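Local coordinates for thioesterase (Streptomyces sp. WAC02707, PDB 6VAP), which probably hydrolyses acyl thioesters as the type II editing thioesterase of the borrelidin biosynthetic cluster, at residues L118-V123 / A247-T252; A44-P49 / A241-I246; C194-L199 / R213-H218. All coordinates share one frame; numbering follows the deposited sequence.

Overall arrangement
The chain first contributes 44-49, at the end of helix 41-47, and then 118-123, on central strand 120-124 of the alpha/beta-hydrolase sheet. Interaction 3 closes first, when the turn 213-218 comes back after a short excursion to the strand at 194-199. Helix 239-250 then closes the other two in succession: 241-246 returns to 44-49 in interaction 2, and 247-252 to 118-123 in interaction 1. These two long closures cross, and both enclose interaction 3. Interactions 1 and 2 thus anchor successive parts of the last helix, to a strand and to a helix, while interaction 3 covers the strand 196-201, the sheet neighbour of 120-124.

Interaction 1: L118-V123 / A247-T252; sequences LEALLV and AEHLRT
The imidazole of H249 is set against A120 by its first two torsions: CG lies beside the backbone N (chi1 -87°), and the ring is turned nearly perpendicular to the chain (chi2 -90°). This is the packing of the final helix of an alpha/beta hydrolase on a central strand of its sheet, with the last turn of helix 239-250 lying over the beginning of strand 120-124. The methyl CB of A120 is 3.3 Å from ND1 of H249 and 3.9 Å from its CG, meeting the ring obliquely. Further along the strand, CD2 of L122 reaches to 4.2 Å from CD2 of the same ring. Both strand residues approach the imidazole from one side, A120 near ND1 and L122 near CD2.

NE2 of H249 is hydrogen-bonded, outside the pair, to ND1 of H197 on the adjacent strand, the two ring planes meeting at about 55°. H197 in turn bonds through NE2 to D226, giving a polar chain between the helix and two strands that is consistent with a fixed rotation of the H249 ring and would probably bias its tautomer.

Next to the imidazole, towards E119, the contact is apolar. CB of E119 stands 4.3 Å from CD2 of L250, a leucine that also packs on A93 of strand 92-97. At R251 the backbone departs from helical geometry with a positive phi, in a Schellman motif. The arginine is poorly ordered, although its NH1 comes within salt-bridge distance of the carboxylate of E248. The motif is closed by the backbone, where N of T252 donates to O of A247 at 2.9 Å.

Interaction 2: A44-P49 / A241-I246; sequences AAALAP and AILGII
The first residue of 241-246 to meet the other helix is L243. Its CG lies anti to the carbonyl carbon (chi1 -59°), which extends CD1 to the methyl of A46, and the 3.5 Å between this CD1 and CB of A46 is tighter than usual for two carbons. The same leucine also receives L47: CD2 of L47 comes to 4.0 Å from the backbone O of L243, resting against the helix backbone beside the side chain. One turn later I246 takes over. Its branch methyl CG2, anti to the backbone N, points at the second branch of L47, and CG2 of I246 to CD1 of L47 is again only 3.5 Å. The two side chains cross at about a right angle and meet through one methyl each. L47 thus forks between them, CD2 toward L243 and CD1 toward I246, while A46, with only a methyl, lets the helices come close at L243. The side chains in contact are all apolar and buried.

Both helices lie over the sheet of the alpha/beta hydrolase fold. L47 and A44 of helix 41-47 rest on V53 of strand 52-56, whereas I242 and I246 of helix 239-250 cover F95 of strand 92-97, and I245 reaches on to strand 223-228.

Interaction 3: C194-L199 / R213-H218; sequences CPIHAL and RAWSEH
This is a buried apolar contact between a strand and the turn that follows it, lying within the beta-alpha-beta crossover that joins the parallel neighbours 196-201 and 223-228 of the alpha/beta-hydrolase sheet. The crossover passes through the short helix 209-213 and a 3-10 segment at 214-217, and it is this last turn that lies against the strand, with I196 and W215 carrying most of the packing. The isoleucine and the tryptophan cross at about a right angle. With CG1 of I196 beside the backbone N (chi1 -71°), CG2 is anti to it and meets CB of W215 at 4.1 Å, while the longer arm continues past it, so that CD1 of I196 lies 3.8 Å from the backbone O of W215 and 4.4 Å from CB of H218. Two residues on, CB of A198 approaches CD1 of W215 at 4.4 Å. Like the end of I196, it meets the indole obliquely.

Both aromatic residues are also held by polar partners elsewhere in the chain. NE1 of W215 donates to the carbonyl of R126, and NE2 of H218 is hydrogen-bonded to OG of S130; the indole also touches V123 of the neighbouring strand 120-124. On the strand, H197, between the two contact residues, points away from 213-218.

The 3-10 segment is tied to the preceding helix by its own bonds. O of R213 accepts twice from S216, from its backbone N and from its hydroxyl, and OG reaches that oxygen at 2.9 Å with a C=O...OG angle of 159°.

Interaction 1: L118-V123 / A247-T252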
loop_
_atom_site.group_PDB
_atom_site.type_symbol
_atom_site.label_atom_id
_atom_site.label_comp_id
_atom_site.label_asym_id
_atom_site.label_seq_id
_atom_site.Cartn_x
_atom_site.Cartn_y
_atom_site.Cartn_z
ATOM N N LEU A 118 6.464 -13.421 5.043
ATOM C CA LEU A 118 6.203 -12.668 3.820
ATOM C C LEU A 118 7.382 -12.757 2.855
ATOM O O LEU A 118 8.539 -12.665 3.265
ATOM C CB LEU A 118 5.931 -11.193 4.127
ATOM C CG LEU A 118 4.809 -10.900 5.124
ATOM C CD1 LEU A 118 4.703 -9.396 5.381
ATOM C CD2 LEU A 118 3.481 -11.410 4.552
ATOM N N GLU A 119 7.090 -12.936 1.569
ATOM C CA GLU A 119 8.158 -12.975 0.572
ATOM C C GLU A 119 8.825 -11.614 0.425
ATOM O O GLU A 119 10.051 -11.518 0.288
ATOM C CB GLU A 119 7.591 -13.437 -0.769
ATOM C CG GLU A 119 6.940 -14.798 -0.723
ATOM C CD GLU A 119 7.862 -15.874 -0.156
ATOM O OE1 GLU A 119 9.014 -15.980 -0.630
ATOM O OE2 GLU A 119 7.421 -16.614 0.753
ATOM N N ALA A 120 8.030 -10.556 0.395
ATOM C CA ALA A 120 8.591 -9.223 0.334
ATOM C C ALA A 120 7.558 -8.232 0.840
ATOM O O ALA A 120 6.349 -8.490 0.775
ATOM C CB ALA A 120 9.017 -8.880 -1.092
ATOM N N LEU A 121 8.056 -7.093 1.352
ATOM C CA LEU A 121 7.245 -5.907 1.604
ATOM C C LEU A 121 7.763 -4.829 0.646
ATOM O O LEU A 121 8.913 -4.382 0.773
ATOM C CB LEU A 121 7.351 -5.476 3.058
ATOM C CG LEU A 121 6.751 -4.121 3.352
ATOM C CD1 LEU A 121 5.261 -4.104 2.961
ATOM C CD2 LEU A 121 6.957 -3.727 4.815
ATOM N N LEU A 122 6.948 -4.443 -0.356
ATOM C CA LEU A 122 7.288 -3.395 -1.319
ATOM C C LEU A 122 6.555 -2.117 -0.914
ATOM O O LEU A 122 5.329 -2.111 -0.743
ATOM C CB LEU A 122 6.922 -3.803 -2.744
ATOM C CG LEU A 122 7.734 -4.979 -3.268
ATOM C CD1 LEU A 122 6.840 -6.204 -3.533
ATOM C CD2 LEU A 122 8.438 -4.575 -4.539
ATOM N N VAL A 123 7.313 -1.051 -0.699
ATOM C CA VAL A 123 6.775 0.205 -0.193
ATOM C C VAL A 123 7.219 1.334 -1.108
ATOM O O VAL A 123 8.404 1.478 -1.409
ATOM C CB VAL A 123 7.232 0.482 1.244
ATOM C CG1 VAL A 123 6.439 -0.438 2.220
ATOM C CG2 VAL A 123 8.676 0.202 1.363
ATOM N N ALA A 247 7.557 -8.804 -9.998
ATOM C CA ALA A 247 7.617 -10.172 -10.501
ATOM C C ALA A 247 8.901 -10.849 -10.061
ATOM O O ALA A 247 8.893 -12.037 -9.725
ATOM C CB ALA A 247 7.490 -10.159 -12.026
ATOM N N GLU A 248 10.019 -10.119 -10.061
ATOM C CA GLU A 248 11.274 -10.709 -9.604
ATOM C C GLU A 248 11.151 -11.189 -8.161
ATOM O O GLU A 248 11.657 -12.261 -7.805
ATOM C CB GLU A 248 12.410 -9.692 -9.738
ATOM C CG GLU A 248 13.798 -10.256 -9.440
ATOM C CD GLU A 248 14.192 -11.377 -10.386
ATOM O OE1 GLU A 248 14.006 -11.218 -11.610
ATOM O OE2 GLU A 248 14.682 -12.419 -9.901
ATOM N N HIS A 249 10.473 -10.417 -7.309
ATOM C CA HIS A 249 10.359 -10.820 -5.905
ATOM C C HIS A 249 9.505 -12.070 -5.728
ATOM O O HIS A 249 9.767 -12.885 -4.831
ATOM C CB HIS A 249 9.782 -9.674 -5.082
ATOM C CG HIS A 249 10.819 -8.719 -4.576
ATOM N ND1 HIS A 249 11.452 -8.885 -3.361
ATOM C CD2 HIS A 249 11.356 -7.604 -5.133
ATOM C CE1 HIS A 249 12.315 -7.898 -3.182
ATOM N NE2 HIS A 249 12.281 -7.112 -4.243
ATOM N N LEU A 250 8.497 -12.249 -6.577
ATOM C CA LEU A 250 7.605 -13.392 -6.486
ATOM C C LEU A 250 7.975 -14.516 -7.440
ATOM O O LEU A 250 7.217 -15.480 -7.557
ATOM C CB LEU A 250 6.164 -12.954 -6.736
ATOM C CG LEU A 250 5.623 -11.949 -5.726
ATOM C CD1 LEU A 250 4.353 -11.311 -6.226
ATOM C CD2 LEU A 250 5.401 -12.614 -4.387
ATOM N N ARG A 251 9.134 -14.436 -8.090
ATOM C CA ARG A 251 9.649 -15.528 -8.923
ATOM C C ARG A 251 8.724 -15.799 -10.113
ATOM O O ARG A 251 8.388 -16.944 -10.431
ATOM C CB ARG A 251 9.869 -16.806 -8.102
ATOM C CG ARG A 251 10.564 -16.584 -6.763
ATOM C CD ARG A 251 12.025 -16.202 -6.945
ATOM N NE ARG A 251 12.447 -15.178 -5.990
ATOM C CZ ARG A 251 13.384 -14.261 -6.222
ATOM N NH1 ARG A 251 14.019 -14.226 -7.387
ATOM N NH2 ARG A 251 13.688 -13.374 -5.283
ATOM N N THR A 252 8.321 -14.725 -10.791
ATOM C CA THR A 252 7.431 -14.813 -11.940
ATOM C C THR A 252 7.903 -13.838 -13.016
ATOM O O THR A 252 8.912 -13.137 -12.865
ATOM C CB THR A 252 5.979 -14.494 -11.554
ATOM O OG1 THR A 252 5.886 -13.125 -11.121
ATOM C CG2 THR A 252 5.499 -15.408 -10.441
HETATM O O HOH W 1 12.204 -10.847 -2.183
#

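Interaction 2: A44-P49 / A241-I246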
loop_
_atom_site.group_PDB
_atom_site.type_symbol
_atom_site.label_atom_id
_atom_site.label_comp_id
_atom_site.label_asym_id
_atom_site.label_seq_id
_atom_site.Cartn_x
_atom_site.Cartn_y
_atom_site.Cartn_z
ATOM N N ALA A 44 -2.880 -6.499 -11.642
ATOM C CA ALA A 44 -3.583 -7.761 -11.817
ATOM C C ALA A 44 -3.438 -8.252 -13.248
ATOM O O ALA A 44 -3.013 -9.393 -13.479
ATOM C CB ALA A 44 -5.057 -7.591 -11.443
ATOM N N ALA A 45 -3.706 -7.361 -14.221
ATOM C CA ALA A 45 -3.697 -7.753 -15.630
ATOM C C ALA A 45 -2.307 -8.199 -16.074
ATOM O O ALA A 45 -2.175 -9.091 -16.915
ATOM C CB ALA A 45 -4.172 -6.579 -16.500
ATOM N N ALA A 46 -1.255 -7.584 -15.537
ATOM C CA ALA A 46 0.105 -7.859 -15.989
ATOM C C ALA A 46 0.752 -9.047 -15.297
ATOM O O ALA A 46 1.657 -9.659 -15.869
ATOM C CB ALA A 46 0.988 -6.631 -15.765
ATOM N N LEU A 47 0.325 -9.387 -14.083
ATOM C CA LEU A 47 0.950 -10.470 -13.329
ATOM C C LEU A 47 0.126 -11.755 -13.306
ATOM O O LEU A 47 0.695 -12.846 -13.167
ATOM C CB LEU A 47 1.218 -10.029 -11.884
ATOM C CG LEU A 47 2.124 -8.821 -11.711
ATOM C CD1 LEU A 47 2.496 -8.647 -10.266
ATOM C CD2 LEU A 47 3.399 -8.902 -12.592
ATOM N N ALA A 48 -1.193 -11.660 -13.431
ATOM C CA ALA A 48 -2.015 -12.859 -13.438
ATOM C C ALA A 48 -1.866 -13.551 -14.785
ATOM O O ALA A 48 -1.531 -12.900 -15.770
ATOM C CB ALA A 48 -3.478 -12.513 -13.194
ATOM N N PRO A 49 -2.086 -14.880 -14.856
ATOM C CA PRO A 49 -2.479 -15.759 -13.746
ATOM C C PRO A 49 -1.298 -16.263 -12.937
ATOM O O PRO A 49 -1.487 -17.043 -12.001
ATOM C CB PRO A 49 -3.182 -16.922 -14.456
ATOM C CG PRO A 49 -2.466 -17.014 -15.789
ATOM C CD PRO A 49 -2.010 -15.611 -16.139
ATOM N N ALA A 241 8.418 -1.143 -15.311
ATOM C CA ALA A 241 9.594 -1.411 -14.482
ATOM C C ALA A 241 9.196 -1.919 -13.090
ATOM O O ALA A 241 9.794 -2.860 -12.551
ATOM C CB ALA A 241 10.443 -0.142 -14.360
ATOM N N ILE A 242 8.209 -1.291 -12.468
ATOM C CA ILE A 242 7.797 -1.749 -11.142
ATOM C C ILE A 242 7.194 -3.152 -11.201
ATOM O O ILE A 242 7.365 -3.961 -10.279
ATOM C CB ILE A 242 6.820 -0.738 -10.529
ATOM C CG1 ILE A 242 7.556 0.597 -10.321
ATOM C CG2 ILE A 242 6.267 -1.280 -9.217
ATOM C CD1 ILE A 242 6.688 1.681 -9.736
ATOM N N LEU A 243 6.452 -3.450 -12.263
ATOM C CA LEU A 243 5.898 -4.789 -12.427
ATOM C C LEU A 243 6.997 -5.838 -12.558
ATOM O O LEU A 243 6.863 -6.949 -12.017
ATOM C CB LEU A 243 4.981 -4.836 -13.644
ATOM C CG LEU A 243 3.804 -3.896 -13.648
ATOM C CD1 LEU A 243 3.089 -3.961 -15.028
ATOM C CD2 LEU A 243 2.836 -4.227 -12.534
ATOM N N GLY A 244 8.074 -5.516 -13.283
ATOM C CA GLY A 244 9.210 -6.421 -13.325
ATOM C C GLY A 244 9.909 -6.583 -11.983
ATOM O O GLY A 244 10.429 -7.653 -11.675
ATOM N N ILE A 245 9.948 -5.529 -11.173
ATOM C CA ILE A 245 10.513 -5.642 -9.830
ATOM C C ILE A 245 9.613 -6.513 -8.957
ATOM O O ILE A 245 10.081 -7.402 -8.232
ATOM C CB ILE A 245 10.704 -4.236 -9.234
ATOM C CG1 ILE A 245 11.985 -3.600 -9.809
ATOM C CG2 ILE A 245 10.798 -4.293 -7.736
ATOM C CD1 ILE A 245 12.058 -2.092 -9.632
ATOM N N ILE A 246 8.303 -6.261 -9.009
ATOM C CA ILE A 246 7.374 -7.096 -8.261
ATOM C C ILE A 246 7.535 -8.544 -8.687
ATOM O O ILE A 246 7.662 -9.429 -7.844
ATOM C CB ILE A 246 5.933 -6.598 -8.453
ATOM C CG1 ILE A 246 5.713 -5.293 -7.682
ATOM C CG2 ILE A 246 4.948 -7.657 -8.034
ATOM C CD1 ILE A 246 4.446 -4.556 -8.130
#

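Interaction 3: C194-L199 / R213-H218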
loop_
_atom_site.group_PDB
_atom_site.type_symbol
_atom_site.label_atom_id
_atom_site.label_comp_id
_atom_site.label_asym_id
_atom_site.label_seq_id
_atom_site.Cartn_x
_atom_site.Cartn_y
_atom_site.Cartn_z
ATOM N N CYS A 194 11.072 -10.186 6.953
ATOM C CA CYS A 194 10.818 -10.339 5.518
ATOM C C CYS A 194 11.610 -9.287 4.784
ATOM O O CYS A 194 11.783 -8.235 5.267
ATOM C CB CYS A 194 9.396 -10.024 5.107
ATOM S SG CYS A 194 8.951 -8.316 5.464
ATOM N N PRO A 195 12.204 -9.452 3.418
ATOM C CA PRO A 195 12.823 -8.417 2.580
ATOM C C PRO A 195 11.927 -7.197 2.441
ATOM O O PRO A 195 10.705 -7.286 2.373
ATOM C CB PRO A 195 13.021 -9.119 1.234
ATOM C CG PRO A 195 13.040 -10.590 1.563
ATOM C CD PRO A 195 12.108 -10.749 2.726
ATOM N N ILE A 196 12.545 -6.035 2.426
ATOM C CA ILE A 196 11.848 -4.790 2.177
ATOM C C ILE A 196 12.474 -4.152 0.954
ATOM O O ILE A 196 13.699 -4.022 0.860
ATOM C CB ILE A 196 11.921 -3.837 3.377
ATOM C CG1 ILE A 196 11.055 -4.353 4.526
ATOM C CG2 ILE A 196 11.377 -2.411 2.942
ATOM C CD1 ILE A 196 11.033 -3.473 5.760
ATOM N N HIS A 197 11.644 -3.814 -0.018
ATOM C CA HIS A 197 12.092 -3.143 -1.229
ATOM C C HIS A 197 11.371 -1.808 -1.283
ATOM O O HIS A 197 10.144 -1.760 -1.396
ATOM C CB HIS A 197 11.826 -3.960 -2.500
ATOM C CG HIS A 197 12.546 -3.430 -3.712
ATOM N ND1 HIS A 197 12.896 -4.224 -4.782
ATOM C CD2 HIS A 197 12.987 -2.182 -4.023
ATOM C CE1 HIS A 197 13.517 -3.496 -5.694
ATOM N NE2 HIS A 197 13.579 -2.250 -5.263
ATOM N N ALA A 198 12.123 -0.729 -1.210
ATOM C CA ALA A 198 11.554 0.600 -1.193
ATOM C C ALA A 198 11.694 1.207 -2.579
ATOM O O ALA A 198 12.692 0.988 -3.274
ATOM C CB ALA A 198 12.269 1.443 -0.158
ATOM N N LEU A 199 10.695 1.981 -2.975
ATOM C CA LEU A 199 10.645 2.593 -4.296
ATOM C C LEU A 199 10.232 4.048 -4.133
ATOM O O LEU A 199 9.244 4.341 -3.448
ATOM C CB LEU A 199 9.664 1.861 -5.209
ATOM C CG LEU A 199 9.741 0.340 -5.169
ATOM C CD1 LEU A 199 8.537 -0.222 -5.864
ATOM C CD2 LEU A 199 11.014 -0.199 -5.815
ATOM N N ARG A 213 15.428 5.516 2.656
ATOM C CA ARG A 213 16.451 4.563 3.066
ATOM C C ARG A 213 16.174 4.054 4.478
ATOM O O ARG A 213 16.582 2.946 4.823
ATOM C CB ARG A 213 17.847 5.228 2.940
ATOM C CG ARG A 213 19.011 4.382 3.427
ATOM C CD ARG A 213 19.344 3.285 2.441
ATOM N NE ARG A 213 19.714 3.810 1.127
ATOM C CZ ARG A 213 20.181 3.065 0.128
ATOM N NH1 ARG A 213 20.341 1.757 0.287
ATOM N NH2 ARG A 213 20.488 3.631 -1.034
ATOM N N ALA A 214 15.508 4.850 5.318
ATOM C CA ALA A 214 15.294 4.441 6.695
ATOM C C ALA A 214 14.406 3.209 6.771
ATOM O O ALA A 214 14.382 2.551 7.810
ATOM C CB ALA A 214 14.688 5.584 7.492
ATOM N N TRP A 215 13.717 2.836 5.686
ATOM C CA TRP A 215 12.981 1.580 5.717
ATOM C C TRP A 215 13.901 0.417 6.035
ATOM O O TRP A 215 13.443 -0.588 6.574
ATOM C CB TRP A 215 12.274 1.344 4.398
ATOM C CG TRP A 215 10.957 2.043 4.242
ATOM C CD1 TRP A 215 10.733 3.244 3.548
ATOM C CD2 TRP A 215 9.672 1.613 4.688
ATOM N NE1 TRP A 215 9.394 3.559 3.546
ATOM C CE2 TRP A 215 8.725 2.596 4.260
ATOM C CE3 TRP A 215 9.227 0.546 5.468
ATOM C CZ2 TRP A 215 7.361 2.497 4.563
ATOM C CZ3 TRP A 215 7.898 0.441 5.737
ATOM C CH2 TRP A 215 6.970 1.404 5.300
ATOM N N SER A 216 15.186 0.531 5.719
ATOM C CA SER A 216 16.133 -0.530 6.035
ATOM C C SER A 216 16.205 -0.826 7.527
ATOM O O SER A 216 16.657 -1.912 7.915
ATOM C CB SER A 216 17.533 -0.130 5.532
ATOM O OG SER A 216 18.094 0.921 6.306
ATOM N N GLU A 217 15.812 0.124 8.370
ATOM C CA GLU A 217 15.916 -0.035 9.811
ATOM C C GLU A 217 14.750 -0.808 10.400
ATOM O O GLU A 217 14.717 -0.999 11.622
ATOM C CB GLU A 217 16.021 1.341 10.474
ATOM C CG GLU A 217 17.323 2.085 10.163
ATOM C CD GLU A 217 17.222 3.576 10.422
ATOM O OE1 GLU A 217 16.416 3.975 11.283
ATOM O OE2 GLU A 217 17.941 4.357 9.760
ATOM N N HIS A 218 13.809 -1.252 9.569
ATOM C CA HIS A 218 12.605 -1.917 10.040
ATOM C C HIS A 218 12.535 -3.394 9.685
ATOM O O HIS A 218 11.519 -4.045 9.957
ATOM C CB HIS A 218 11.380 -1.208 9.486
ATOM C CG HIS A 218 11.180 0.169 10.040
ATOM N ND1 HIS A 218 10.413 0.411 11.156
ATOM C CD2 HIS A 218 11.677 1.373 9.673
ATOM C CE1 HIS A 218 10.403 1.702 11.421
ATOM N NE2 HIS A 218 11.186 2.309 10.551
#